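Local coordinates for protein autolysin E (Staphylococcus aureus, PDB 4PI8) that probably cleaves the NAG-NAM glycan strands of bacterial cell-wall peptidoglycan as a glycosidase of the endo-beta-N-acetylglucosaminidase family, at residues 22-27 / 194-199; 55-60 / 217-222; 61-66 / 95-100. The protein carries 1 engineered substitution. All coordinates share one frame; numbering follows the deposited sequence. Where two conformers were deposited one is given.

Interaction 1: residues 22-27 / 194-199; sequences GIVQTK and YASDIR. With AMU (N-acetyl-beta-muramic acid), chain B; SO4 (sulfate ion), chain N.
Thr26 and Asp197 face each other in a single parallel bridge between the start of strand 26-29 and the irregular 194-199 loop. Thr26 supplies both hydrogen bonds: its N reaches Ser196 O at 2.9 Å and its O receives Ile198 N at 2.8 Å, both nearly straight at the hydrogen. The carbonyls are met differently, for the donor at Ser196 O stands well above the carbonyl plane (53°), whereas Ile198 N is tilted from that of Thr26 by 15°. CA-H...O contacts from Gln25 to Ser196 O and from Asp197 to Thr26 O each share their acceptor with one of these N-H bonds.

Ser196 points its CB at the other segment, close to Val24 O and beside Val24 CG1. Thr26 OG1 lies between its backbone N and carbonyl carbon (chi1 60°), on the side of Ser196 OG, and a water sits 2.7 Å from Thr26 OG1. That water also meets Ser196 OG, a link made doubtful by the two conformers of Ser196, and it donates to a sulfate, probably from the crystallisation liquor. The backbone holds this anion directly, through Ser196 N to sulfate O2 (3.0 Å) and Asp197 N to sulfate O3 (3.1 Å). Asp197 OD1 accepts from Arg199 N in an Asx turn just ahead of helix 200-215, while OD2 forms a salt bridge with Lys203. Ile198 CG2 rests against Gln25 CB and Ile198 CD1 against Lys27 CB; the Gln25 amide bonds to Arg183 and Gln18.

Beyond the bridge the 194-199 loop turns to the sugar. Tyr194 O accepts a hydrogen bond from the acetamido N2 of N-acetylmuramic acid at 2.8 Å, and the acetamido methyl C8 lies 3.6 Å above the centre of the Tyr194 ring, a CH-pi contact. With Val24 and Ser196 also lining it, this is one wall of the glycan-binding pocket.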
loop_
_atom_site.group_PDB
_atom_site.type_symbol
_atom_site.label_atom_id
_atom_site.label_comp_id
_atom_site.label_asym_id
_atom_site.label_seq_id
_atom_site.Cartn_x
_atom_site.Cartn_y
_atom_site.Cartn_z
ATOM N N GLY A 22 -18.575 7.698 11.245
ATOM C CA GLY A 22 -18.165 8.125 9.926
ATOM C C GLY A 22 -16.902 7.538 9.326
ATOM O O GLY A 22 -16.539 7.915 8.205
ATOM N N ILE A 23 -16.204 6.699 10.076
ATOM C CA ILE A 23 -14.890 6.162 9.605
ATOM C C ILE A 23 -15.216 5.087 8.552
ATOM O O ILE A 23 -15.944 4.146 8.870
ATOM C CB ILE A 23 -14.082 5.632 10.747
ATOM C CG1 ILE A 23 -13.680 6.794 11.692
ATOM C CG2 ILE A 23 -12.860 4.861 10.235
ATOM C CD1 ILE A 23 -13.254 6.330 13.055
ATOM N N VAL A 24 -14.624 5.231 7.388
ATOM C CA VAL A 24 -14.927 4.316 6.260
ATOM C C VAL A 24 -14.094 3.045 6.382
ATOM O O VAL A 24 -12.864 3.125 6.410
ATOM C CB VAL A 24 -14.696 5.005 4.923
ATOM C CG1 VAL A 24 -14.951 4.022 3.767
ATOM C CG2 VAL A 24 -15.589 6.253 4.810
ATOM N N GLN A 25 -14.761 1.911 6.503
ATOM C CA GLN A 25 -14.120 0.607 6.615
ATOM C C GLN A 25 -14.913 -0.276 5.669
ATOM O O GLN A 25 -16.114 -0.393 5.846
ATOM C CB GLN A 25 -14.191 0.006 8.004
ATOM C CG GLN A 25 -13.722 0.989 9.119
ATOM C CD GLN A 25 -12.255 0.933 9.444
ATOM O OE1 GLN A 25 -11.433 0.491 8.645
ATOM N NE2 GLN A 25 -11.874 1.422 10.605
ATOM N N THR A 26 -14.257 -0.849 4.651
ATOM C CA THR A 26 -14.973 -1.544 3.574
ATOM C C THR A 26 -14.497 -2.984 3.426
ATOM O O THR A 26 -13.438 -3.406 3.930
ATOM C CB THR A 26 -14.792 -0.818 2.262
ATOM O OG1 THR A 26 -13.401 -0.762 1.924
ATOM C CG2 THR A 26 -15.334 0.600 2.304
ATOM N N LYS A 27 -15.330 -3.767 2.722
ATOM C CA LYS A 27 -15.060 -5.187 2.469
ATOM C C LYS A 27 -15.612 -5.536 1.084
ATOM O O LYS A 27 -16.595 -4.946 0.673
ATOM C CB LYS A 27 -15.753 -6.006 3.558
ATOM C CG LYS A 27 -15.962 -7.479 3.352
ATOM C CD LYS A 27 -17.248 -7.923 4.054
ATOM C CE LYS A 27 -17.731 -9.269 3.522
ATOM N NZ LYS A 27 -16.623 -10.270 3.461
ATOM N N TYR A 194 -3.912 3.759 5.552
ATOM C CA TYR A 194 -3.634 3.806 4.106
ATOM C C TYR A 194 -4.832 3.494 3.289
ATOM O O TYR A 194 -4.941 3.978 2.140
ATOM C CB TYR A 194 -2.468 2.850 3.782
ATOM C CG TYR A 194 -1.750 3.240 2.467
ATOM C CD1 TYR A 194 -2.304 2.863 1.229
ATOM C CD2 TYR A 194 -0.610 3.951 2.478
ATOM C CE1 TYR A 194 -1.711 3.309 0.065
ATOM C CE2 TYR A 194 -0.017 4.398 1.281
ATOM C CZ TYR A 194 -0.599 4.052 0.118
ATOM O OH TYR A 194 0.053 4.495 -1.068
ATOM N N ALA A 195 -5.724 2.628 3.771
ATOM C CA ALA A 195 -6.813 2.152 2.979
ATOM C C ALA A 195 -8.026 1.870 3.823
ATOM O O ALA A 195 -7.866 1.642 5.037
ATOM C CB ALA A 195 -6.371 0.904 2.257
ATOM N N SER A 196 -9.219 1.871 3.193
ATOM C CA SER A 196 -10.449 1.447 3.885
ATOM C C SER A 196 -10.739 -0.011 3.808
ATOM O O SER A 196 -11.419 -0.550 4.648
ATOM C CB SER A 196 -11.636 2.270 3.391
ATOM O OG SER A 196 -11.924 1.987 2.034
ATOM N N ASP A 197 -10.205 -0.699 2.780
ATOM C CA ASP A 197 -10.428 -2.123 2.643
ATOM C C ASP A 197 -9.845 -2.841 3.876
ATOM O O ASP A 197 -8.642 -2.812 4.092
ATOM C CB ASP A 197 -9.780 -2.605 1.338
ATOM C CG ASP A 197 -9.931 -4.073 1.093
ATOM O OD1 ASP A 197 -10.493 -4.865 1.852
ATOM O OD2 ASP A 197 -9.335 -4.441 0.032
ATOM N N ILE A 198 -10.690 -3.558 4.623
ATOM C CA ILE A 198 -10.267 -4.294 5.811
ATOM C C ILE A 198 -9.285 -5.437 5.534
ATOM O O ILE A 198 -8.627 -5.917 6.470
ATOM C CB ILE A 198 -11.430 -4.768 6.692
ATOM C CG1 ILE A 198 -12.220 -5.919 6.025
ATOM C CG2 ILE A 198 -12.270 -3.573 7.124
ATOM C CD1 ILE A 198 -13.362 -6.436 6.902
ATOM N N ARG A 199 -9.252 -5.873 4.248
ATOM C CA ARG A 199 -8.295 -6.909 3.810
ATOM C C ARG A 199 -7.146 -6.393 2.935
ATOM O O ARG A 199 -6.375 -7.176 2.353
ATOM C CB ARG A 199 -9.046 -8.044 3.102
ATOM C CG ARG A 199 -9.886 -8.860 4.113
ATOM C CD ARG A 199 -10.277 -10.250 3.629
ATOM N NE ARG A 199 -9.107 -11.116 3.474
ATOM C CZ ARG A 199 -8.481 -11.756 4.471
ATOM N NH1 ARG A 199 -8.882 -11.648 5.745
ATOM N NH2 ARG A 199 -7.432 -12.519 4.185
HETATM C C1 AMU B . -7.547 5.981 1.517
HETATM C C2 AMU B . -6.573 7.119 1.615
HETATM C C3 AMU B . -6.579 7.696 3.039
HETATM C C4 AMU B . -8.035 8.060 3.412
HETATM C C5 AMU B . -8.944 6.904 3.110
HETATM C C6 AMU B . -10.402 7.239 3.432
HETATM C C7 AMU B . -4.290 7.400 0.642
HETATM C C8 AMU B . -2.910 6.781 0.570
HETATM C C9 AMU B . -4.506 8.590 3.883
HETATM C C10 AMU B . -3.433 9.457 3.348
HETATM C C11 AMU B . -4.744 8.844 5.369
HETATM O O1 AMU B . -7.598 5.462 0.197
HETATM O O3 AMU B . -5.719 8.825 3.162
HETATM O O4 AMU B . -7.981 8.393 4.809
HETATM O O5 AMU B . -8.844 6.539 1.756
HETATM O O6 AMU B . -11.266 6.102 3.334
HETATM O O7 AMU B . -4.559 8.412 0.031
HETATM O O10 AMU B . -2.222 9.096 3.442
HETATM O O11 AMU B . -3.754 10.603 2.834
HETATM N N2 AMU B . -5.186 6.686 1.311
HETATM S S SO4 N . -9.054 2.086 -0.384
HETATM O O1 SO4 N . -7.755 2.028 -1.116
HETATM O O2 SO4 N . -9.033 3.211 0.513
HETATM O O3 SO4 N . -9.367 0.744 0.187
HETATM O O4 SO4 N . -10.156 2.424 -1.374
HETATM O O HOH W 1 -12.463 0.401 -0.341
#

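Interaction 2: residues 55-60 / 217-222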
loop_
_atom_site.group_PDB
_atom_site.type_symbol
_atom_site.label_atom_id
_atom_site.label_comp_id
_atom_site.label_asym_id
_atom_site.label_seq_id
_atom_site.Cartn_x
_atom_site.Cartn_y
_atom_site.Cartn_z
ATOM N N LYS A 55 2.404 -9.393 6.983
ATOM C CA LYS A 55 1.791 -8.105 7.332
ATOM C C LYS A 55 2.485 -7.450 8.522
ATOM O O LYS A 55 2.242 -6.251 8.783
ATOM C CB LYS A 55 0.314 -8.150 7.415
ATOM C CG LYS A 55 -0.236 -8.941 8.551
ATOM C CD LYS A 55 -1.737 -8.765 8.641
ATOM C CE LYS A 55 -2.566 -9.843 7.973
ATOM N NZ LYS A 55 -4.008 -9.767 8.352
ATOM N N TYR A 56 3.315 -8.193 9.261
ATOM C CA TYR A 56 3.968 -7.688 10.453
ATOM C C TYR A 56 5.439 -7.491 10.253
ATOM O O TYR A 56 6.184 -7.175 11.161
ATOM C CB TYR A 56 3.698 -8.679 11.596
ATOM C CG TYR A 56 2.246 -8.917 11.847
ATOM C CD1 TYR A 56 1.391 -7.945 12.308
ATOM C CD2 TYR A 56 1.679 -10.166 11.550
ATOM C CE1 TYR A 56 0.057 -8.190 12.492
ATOM C CE2 TYR A 56 0.339 -10.403 11.759
ATOM C CZ TYR A 56 -0.475 -9.415 12.237
ATOM O OH TYR A 56 -1.842 -9.643 12.417
ATOM N N MET A 57 5.910 -7.647 9.016
ATOM C CA MET A 57 7.312 -7.552 8.655
ATOM C C MET A 57 7.720 -6.141 8.260
ATOM O O MET A 57 7.033 -5.473 7.446
ATOM C CB MET A 57 7.598 -8.506 7.518
ATOM C CG MET A 57 9.051 -8.630 7.209
ATOM S SD MET A 57 9.399 -9.555 5.702
ATOM C CE MET A 57 8.906 -8.264 4.539
ATOM N N ASP A 58 8.860 -5.663 8.727
ATOM C CA ASP A 58 9.354 -4.351 8.441
ATOM C C ASP A 58 9.666 -4.259 6.949
ATOM O O ASP A 58 10.462 -5.065 6.425
ATOM C CB ASP A 58 10.622 -4.151 9.282
ATOM C CG ASP A 58 11.289 -2.854 9.086
ATOM O OD1 ASP A 58 10.983 -2.042 8.224
ATOM O OD2 ASP A 58 12.254 -2.552 9.894
ATOM N N ILE A 59 8.961 -3.376 6.234
ATOM C CA ILE A 59 9.135 -3.152 4.781
ATOM C C ILE A 59 9.961 -1.947 4.439
ATOM O O ILE A 59 10.027 -1.505 3.294
ATOM C CB ILE A 59 7.749 -3.201 4.047
ATOM C CG1 ILE A 59 6.736 -2.304 4.764
ATOM C CG2 ILE A 59 7.285 -4.631 3.941
ATOM C CD1 ILE A 59 5.442 -2.095 4.037
ATOM N N THR A 60 10.670 -1.444 5.458
ATOM C CA THR A 60 11.612 -0.368 5.272
ATOM C C THR A 60 12.974 -0.920 5.047
ATOM O O THR A 60 13.902 -0.026 5.087
ATOM C CB THR A 60 11.609 0.618 6.482
ATOM O OG1 THR A 60 12.358 0.025 7.572
ATOM C CG2 THR A 60 10.266 0.934 6.909
ATOM N N ILE A 217 13.827 -15.409 -0.724
ATOM C CA ILE A 217 14.208 -14.228 0.053
ATOM C C ILE A 217 13.964 -14.450 1.551
ATOM O O ILE A 217 12.931 -14.961 1.978
ATOM C CB ILE A 217 13.397 -12.988 -0.439
ATOM C CG1 ILE A 217 13.503 -12.760 -1.955
ATOM C CG2 ILE A 217 13.844 -11.729 0.295
ATOM C CD1 ILE A 217 14.882 -12.506 -2.498
ATOM N N LYS A 218 14.902 -13.985 2.359
ATOM C CA LYS A 218 14.750 -14.045 3.814
ATOM C C LYS A 218 13.928 -12.875 4.355
ATOM O O LYS A 218 14.194 -11.741 4.007
ATOM C CB LYS A 218 16.135 -14.022 4.470
ATOM C CG LYS A 218 16.132 -14.642 5.861
ATOM C CD LYS A 218 17.218 -14.125 6.806
ATOM C CE LYS A 218 17.047 -14.729 8.207
ATOM N NZ LYS A 218 15.647 -14.547 8.711
ATOM N N LYS A 219 13.020 -13.171 5.251
ATOM C CA LYS A 219 12.170 -12.164 5.929
ATOM C C LYS A 219 12.986 -11.303 6.881
ATOM O O LYS A 219 13.893 -11.821 7.533
ATOM C CB LYS A 219 11.094 -12.871 6.742
ATOM C CG LYS A 219 10.035 -13.543 5.905
ATOM C CD LYS A 219 8.881 -14.059 6.748
ATOM C CE LYS A 219 9.235 -15.368 7.439
ATOM N NZ LYS A 219 8.477 -15.569 8.713
ATOM N N ASP A 220 12.649 -10.008 6.978
ATOM C CA ASP A 220 13.243 -9.077 7.917
ATOM C C ASP A 220 12.421 -9.170 9.199
ATOM O O ASP A 220 11.655 -10.118 9.423
ATOM C CB ASP A 220 13.238 -7.628 7.311
ATOM C CG ASP A 220 14.386 -7.387 6.266
ATOM O OD1 ASP A 220 15.599 -7.451 6.667
ATOM O OD2 ASP A 220 14.084 -7.097 5.042
ATOM N N ASP A 221 12.603 -8.185 10.068
ATOM C CA ASP A 221 12.099 -8.256 11.407
ATOM C C ASP A 221 10.590 -8.280 11.458
ATOM O O ASP A 221 9.903 -7.502 10.755
ATOM C CB ASP A 221 12.614 -7.044 12.227
ATOM C CG ASP A 221 14.149 -7.054 12.399
ATOM O OD1 ASP A 221 14.716 -8.155 12.663
ATOM O OD2 ASP A 221 14.780 -5.975 12.249
ATOM N N ILE A 222 10.048 -9.138 12.284
ATOM C CA ILE A 222 8.647 -9.266 12.507
ATOM C C ILE A 222 8.315 -8.686 13.873
ATOM O O ILE A 222 8.948 -9.006 14.896
ATOM C CB ILE A 222 8.200 -10.737 12.562
ATOM C CG1 ILE A 222 8.660 -11.511 11.297
ATOM C CG2 ILE A 222 6.714 -10.835 12.851
ATOM C CD1 ILE A 222 8.191 -10.942 9.979
#
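Asp58 OD1 is gripped twice by Thr60: Thr60 OG1 donates to it at 2.6 Å, on the syn lone pair, and Thr60 N reaches the same Asp58 OD1 at 2.8 Å from the anti side. The second bond closes an Asx turn, and together the two fix the rotation of the carboxylate. CG of Asp58 stands anti to the backbone N (chi1 179°), while CB faces the 217-222 segment. Asp58 N donates to Asp221 O at 2.9 Å, nearly along the C=O axis. This bond flanks a single antiparallel bridge in which Met57 and Ile222 form the non-hydrogen-bonded pair, tying the loop before helix 67-74 to the tail that follows helix 200-215; a backbone bond between Tyr56 and Arg223 completes it. CA-H...O contacts run from Met57 to Asp221 O and from Ile222 to Tyr56 O. Ile222 folds CD1 onto Met57 CB at 3.5 Å, the two side chains crossing obliquely, and sets CG2 against Tyr56 CB. Met57, extended as far as SD, brings SD to Asp220 N, a weak hydrogen bond of 3.5 Å, beside CA and CB of Lys219. Met208 and Tyr212 of helix 200-215 also pack on Met57.

Interaction 3: residues 61-66 / 95-100; sequences EKVPMS and EVNVIY
Glu61 lays its backbone carbonyl over Asn97, with Glu61 O 3.3 Å from Asn97 CB, and so begins a run in which the 61-66 loop passes across the N-terminus of helix 98-108. Asn97 is the N-cap of that helix, in the part of the chain matching the lysozyme-clan glycosidase family: its OD1 accepts from Tyr100 N at 3.0 Å and weakly from Ile99 N. Bent at chi2, the Glu61 side chain runs beside that of Glu95, their carboxylate planes 71° apart. The like charges of Glu61 OE1 and Glu95 OE2 come within 3.7 Å, and a water that donates to both oxygens and accepts from Lys62 N probably eases their repulsion.

Lys62 then crosses Glu95 at about a right angle, CG over CG, before its ammonium turns to a salt bridge with Glu92. Val63 points inward. Its N and Val98 N both donate to Gln91 OE1, so a residue of helix 84-94 joins loop to helix start where the two segments lack a clear bond of their own. Val63 CG1, beside the backbone N (chi1 -70°), packs on the amide of Asn97, 3.6 Å from Asn97 ND2, which is also hydrogen-bonded to Tyr212. Val63 CG2 touches Val98 CG1 at 3.7 Å and also reaches Ile99 CG1.

Pro64 centres an inverse gamma turn, closed by a weak bond from Met65 N to Val63 O. After the turn the chain faces inward again: Met65 CB meets Val98 CG1 at 3.9 Å, and the side chain, bent at chi2 and chi3, crosses Ile99 at about a right angle, with Met65 CG 3.9 Å from Ile99 CD1.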
loop_
_atom_site.group_PDB
_atom_site.type_symbol
_atom_site.label_atom_id
_atom_site.label_comp_id
_atom_site.label_asym_id
_atom_site.label_seq_id
_atom_site.Cartn_x
_atom_site.Cartn_y
_atom_site.Cartn_z
ATOM N N GLU A 61 13.124 -2.246 4.983
ATOM C CA GLU A 61 14.378 -2.952 4.680
ATOM C C GLU A 61 14.285 -3.515 3.271
ATOM O O GLU A 61 13.345 -4.268 2.913
ATOM C CB GLU A 61 14.635 -4.102 5.629
ATOM C CG GLU A 61 14.812 -3.840 7.131
ATOM C CD GLU A 61 15.687 -2.654 7.491
ATOM O OE1 GLU A 61 16.582 -2.248 6.708
ATOM O OE2 GLU A 61 15.455 -2.124 8.607
ATOM N N LYS A 62 15.330 -3.257 2.532
ATOM C CA LYS A 62 15.442 -3.620 1.122
ATOM C C LYS A 62 15.683 -5.081 0.941
ATOM O O LYS A 62 16.079 -5.789 1.906
ATOM C CB LYS A 62 16.527 -2.844 0.501
ATOM C CG LYS A 62 16.283 -1.343 0.598
ATOM C CD LYS A 62 17.361 -0.521 -0.076
ATOM C CE LYS A 62 18.650 -0.569 0.734
ATOM N NZ LYS A 62 19.684 0.278 0.114
ATOM N N VAL A 63 15.418 -5.561 -0.265
ATOM C CA VAL A 63 15.618 -6.958 -0.571
ATOM C C VAL A 63 16.534 -7.103 -1.800
ATOM O O VAL A 63 16.552 -6.260 -2.705
ATOM C CB VAL A 63 14.324 -7.769 -0.766
ATOM C CG1 VAL A 63 13.614 -7.926 0.560
ATOM C CG2 VAL A 63 13.453 -7.158 -1.824
ATOM N N PRO A 64 17.302 -8.199 -1.848
ATOM C CA PRO A 64 18.234 -8.451 -2.923
ATOM C C PRO A 64 17.547 -9.028 -4.130
ATOM O O PRO A 64 17.510 -10.233 -4.343
ATOM C CB PRO A 64 19.232 -9.439 -2.275
ATOM C CG PRO A 64 18.423 -10.245 -1.354
ATOM C CD PRO A 64 17.442 -9.211 -0.766
ATOM N N MET A 65 16.999 -8.136 -4.930
ATOM C CA MET A 65 16.310 -8.463 -6.182
ATOM C C MET A 65 16.940 -7.688 -7.293
ATOM O O MET A 65 16.942 -6.469 -7.275
ATOM C CB MET A 65 14.790 -8.126 -6.099
ATOM C CG MET A 65 14.030 -9.053 -5.178
ATOM S SD MET A 65 13.637 -10.679 -5.874
ATOM C CE MET A 65 12.319 -10.171 -6.971
ATOM N N SER A 66 17.450 -8.371 -8.295
ATOM C CA SER A 66 17.981 -7.712 -9.464
ATOM C C SER A 66 16.890 -7.192 -10.401
ATOM O O SER A 66 15.706 -7.598 -10.279
ATOM C CB SER A 66 18.825 -8.683 -10.283
ATOM O OG SER A 66 17.992 -9.702 -10.817
ATOM N N GLU A 95 14.766 3.608 0.226
ATOM C CA GLU A 95 14.847 2.523 1.186
ATOM C C GLU A 95 13.438 1.948 1.431
ATOM O O GLU A 95 12.921 1.969 2.525
ATOM C CB GLU A 95 15.575 2.927 2.492
ATOM C CG GLU A 95 16.015 1.734 3.270
ATOM C CD GLU A 95 16.692 2.066 4.579
ATOM O OE1 GLU A 95 16.687 3.273 4.883
ATOM O OE2 GLU A 95 17.117 1.136 5.284
ATOM N N VAL A 96 12.902 1.382 0.362
ATOM C CA VAL A 96 11.554 0.791 0.385
ATOM C C VAL A 96 11.666 -0.599 -0.241
ATOM O O VAL A 96 12.131 -0.729 -1.387
ATOM C CB VAL A 96 10.591 1.601 -0.422
ATOM C CG1 VAL A 96 9.218 0.964 -0.452
ATOM C CG2 VAL A 96 10.405 3.012 0.151
ATOM N N ASN A 97 11.249 -1.610 0.495
ATOM C CA ASN A 97 11.285 -3.038 0.035
ATOM C C ASN A 97 10.650 -3.180 -1.348
ATOM O O ASN A 97 9.469 -2.852 -1.475
ATOM C CB ASN A 97 10.628 -3.870 1.111
ATOM C CG ASN A 97 10.566 -5.341 0.807
ATOM O OD1 ASN A 97 10.171 -5.753 -0.295
ATOM N ND2 ASN A 97 10.751 -6.164 1.808
ATOM N N VAL A 98 11.394 -3.638 -2.337
ATOM C CA VAL A 98 10.861 -3.600 -3.703
ATOM C C VAL A 98 9.792 -4.672 -3.913
ATOM O O VAL A 98 8.907 -4.490 -4.782
ATOM C CB VAL A 98 11.975 -3.732 -4.790
ATOM C CG1 VAL A 98 12.547 -5.154 -4.860
ATOM C CG2 VAL A 98 11.515 -3.225 -6.121
ATOM N N ILE A 99 9.870 -5.769 -3.174
ATOM C CA ILE A 99 8.811 -6.776 -3.300
ATOM C C ILE A 99 7.479 -6.221 -2.763
ATOM O O ILE A 99 6.407 -6.440 -3.347
ATOM C CB ILE A 99 9.208 -8.107 -2.722
ATOM C CG1 ILE A 99 10.264 -8.798 -3.593
ATOM C CG2 ILE A 99 8.002 -9.002 -2.517
ATOM C CD1 ILE A 99 10.889 -10.033 -3.000
ATOM N N TYR A 100 7.536 -5.515 -1.632
ATOM C CA TYR A 100 6.388 -4.812 -1.129
ATOM C C TYR A 100 5.904 -3.829 -2.162
ATOM O O TYR A 100 4.698 -3.780 -2.461
ATOM C CB TYR A 100 6.748 -4.099 0.195
ATOM C CG TYR A 100 5.875 -2.899 0.412
ATOM C CD1 TYR A 100 4.513 -3.016 0.605
ATOM C CD2 TYR A 100 6.404 -1.617 0.280
ATOM C CE1 TYR A 100 3.712 -1.909 0.667
ATOM C CE2 TYR A 100 5.618 -0.488 0.371
ATOM C CZ TYR A 100 4.267 -0.646 0.490
ATOM O OH TYR A 100 3.470 0.488 0.490
HETATM O O HOH W 2 17.641 -1.596 4.012
#

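In the fold
Along the chain the segments come in the order 22-27, 55-60, 61-66, 95-100, 194-199 and 217-222, so interactions 1 and 2 interlock while interaction 3 lies within the span of both. Helix 200-215 is common ground: the loop of interaction 1 leads into it, the tail of interaction 2 leaves it, and interaction 3 packs against it. Interactions 2 and 3 are continuous, their centres about 10 Å apart, and a probable hydrogen bond joins Ile59 O to Asn97 N. Interaction 1 lies about 23 and 27 Å from them, centre to centre. Interaction 1, at the sugar pocket, and interaction 3 thus lie on opposite sides of the chain's centre.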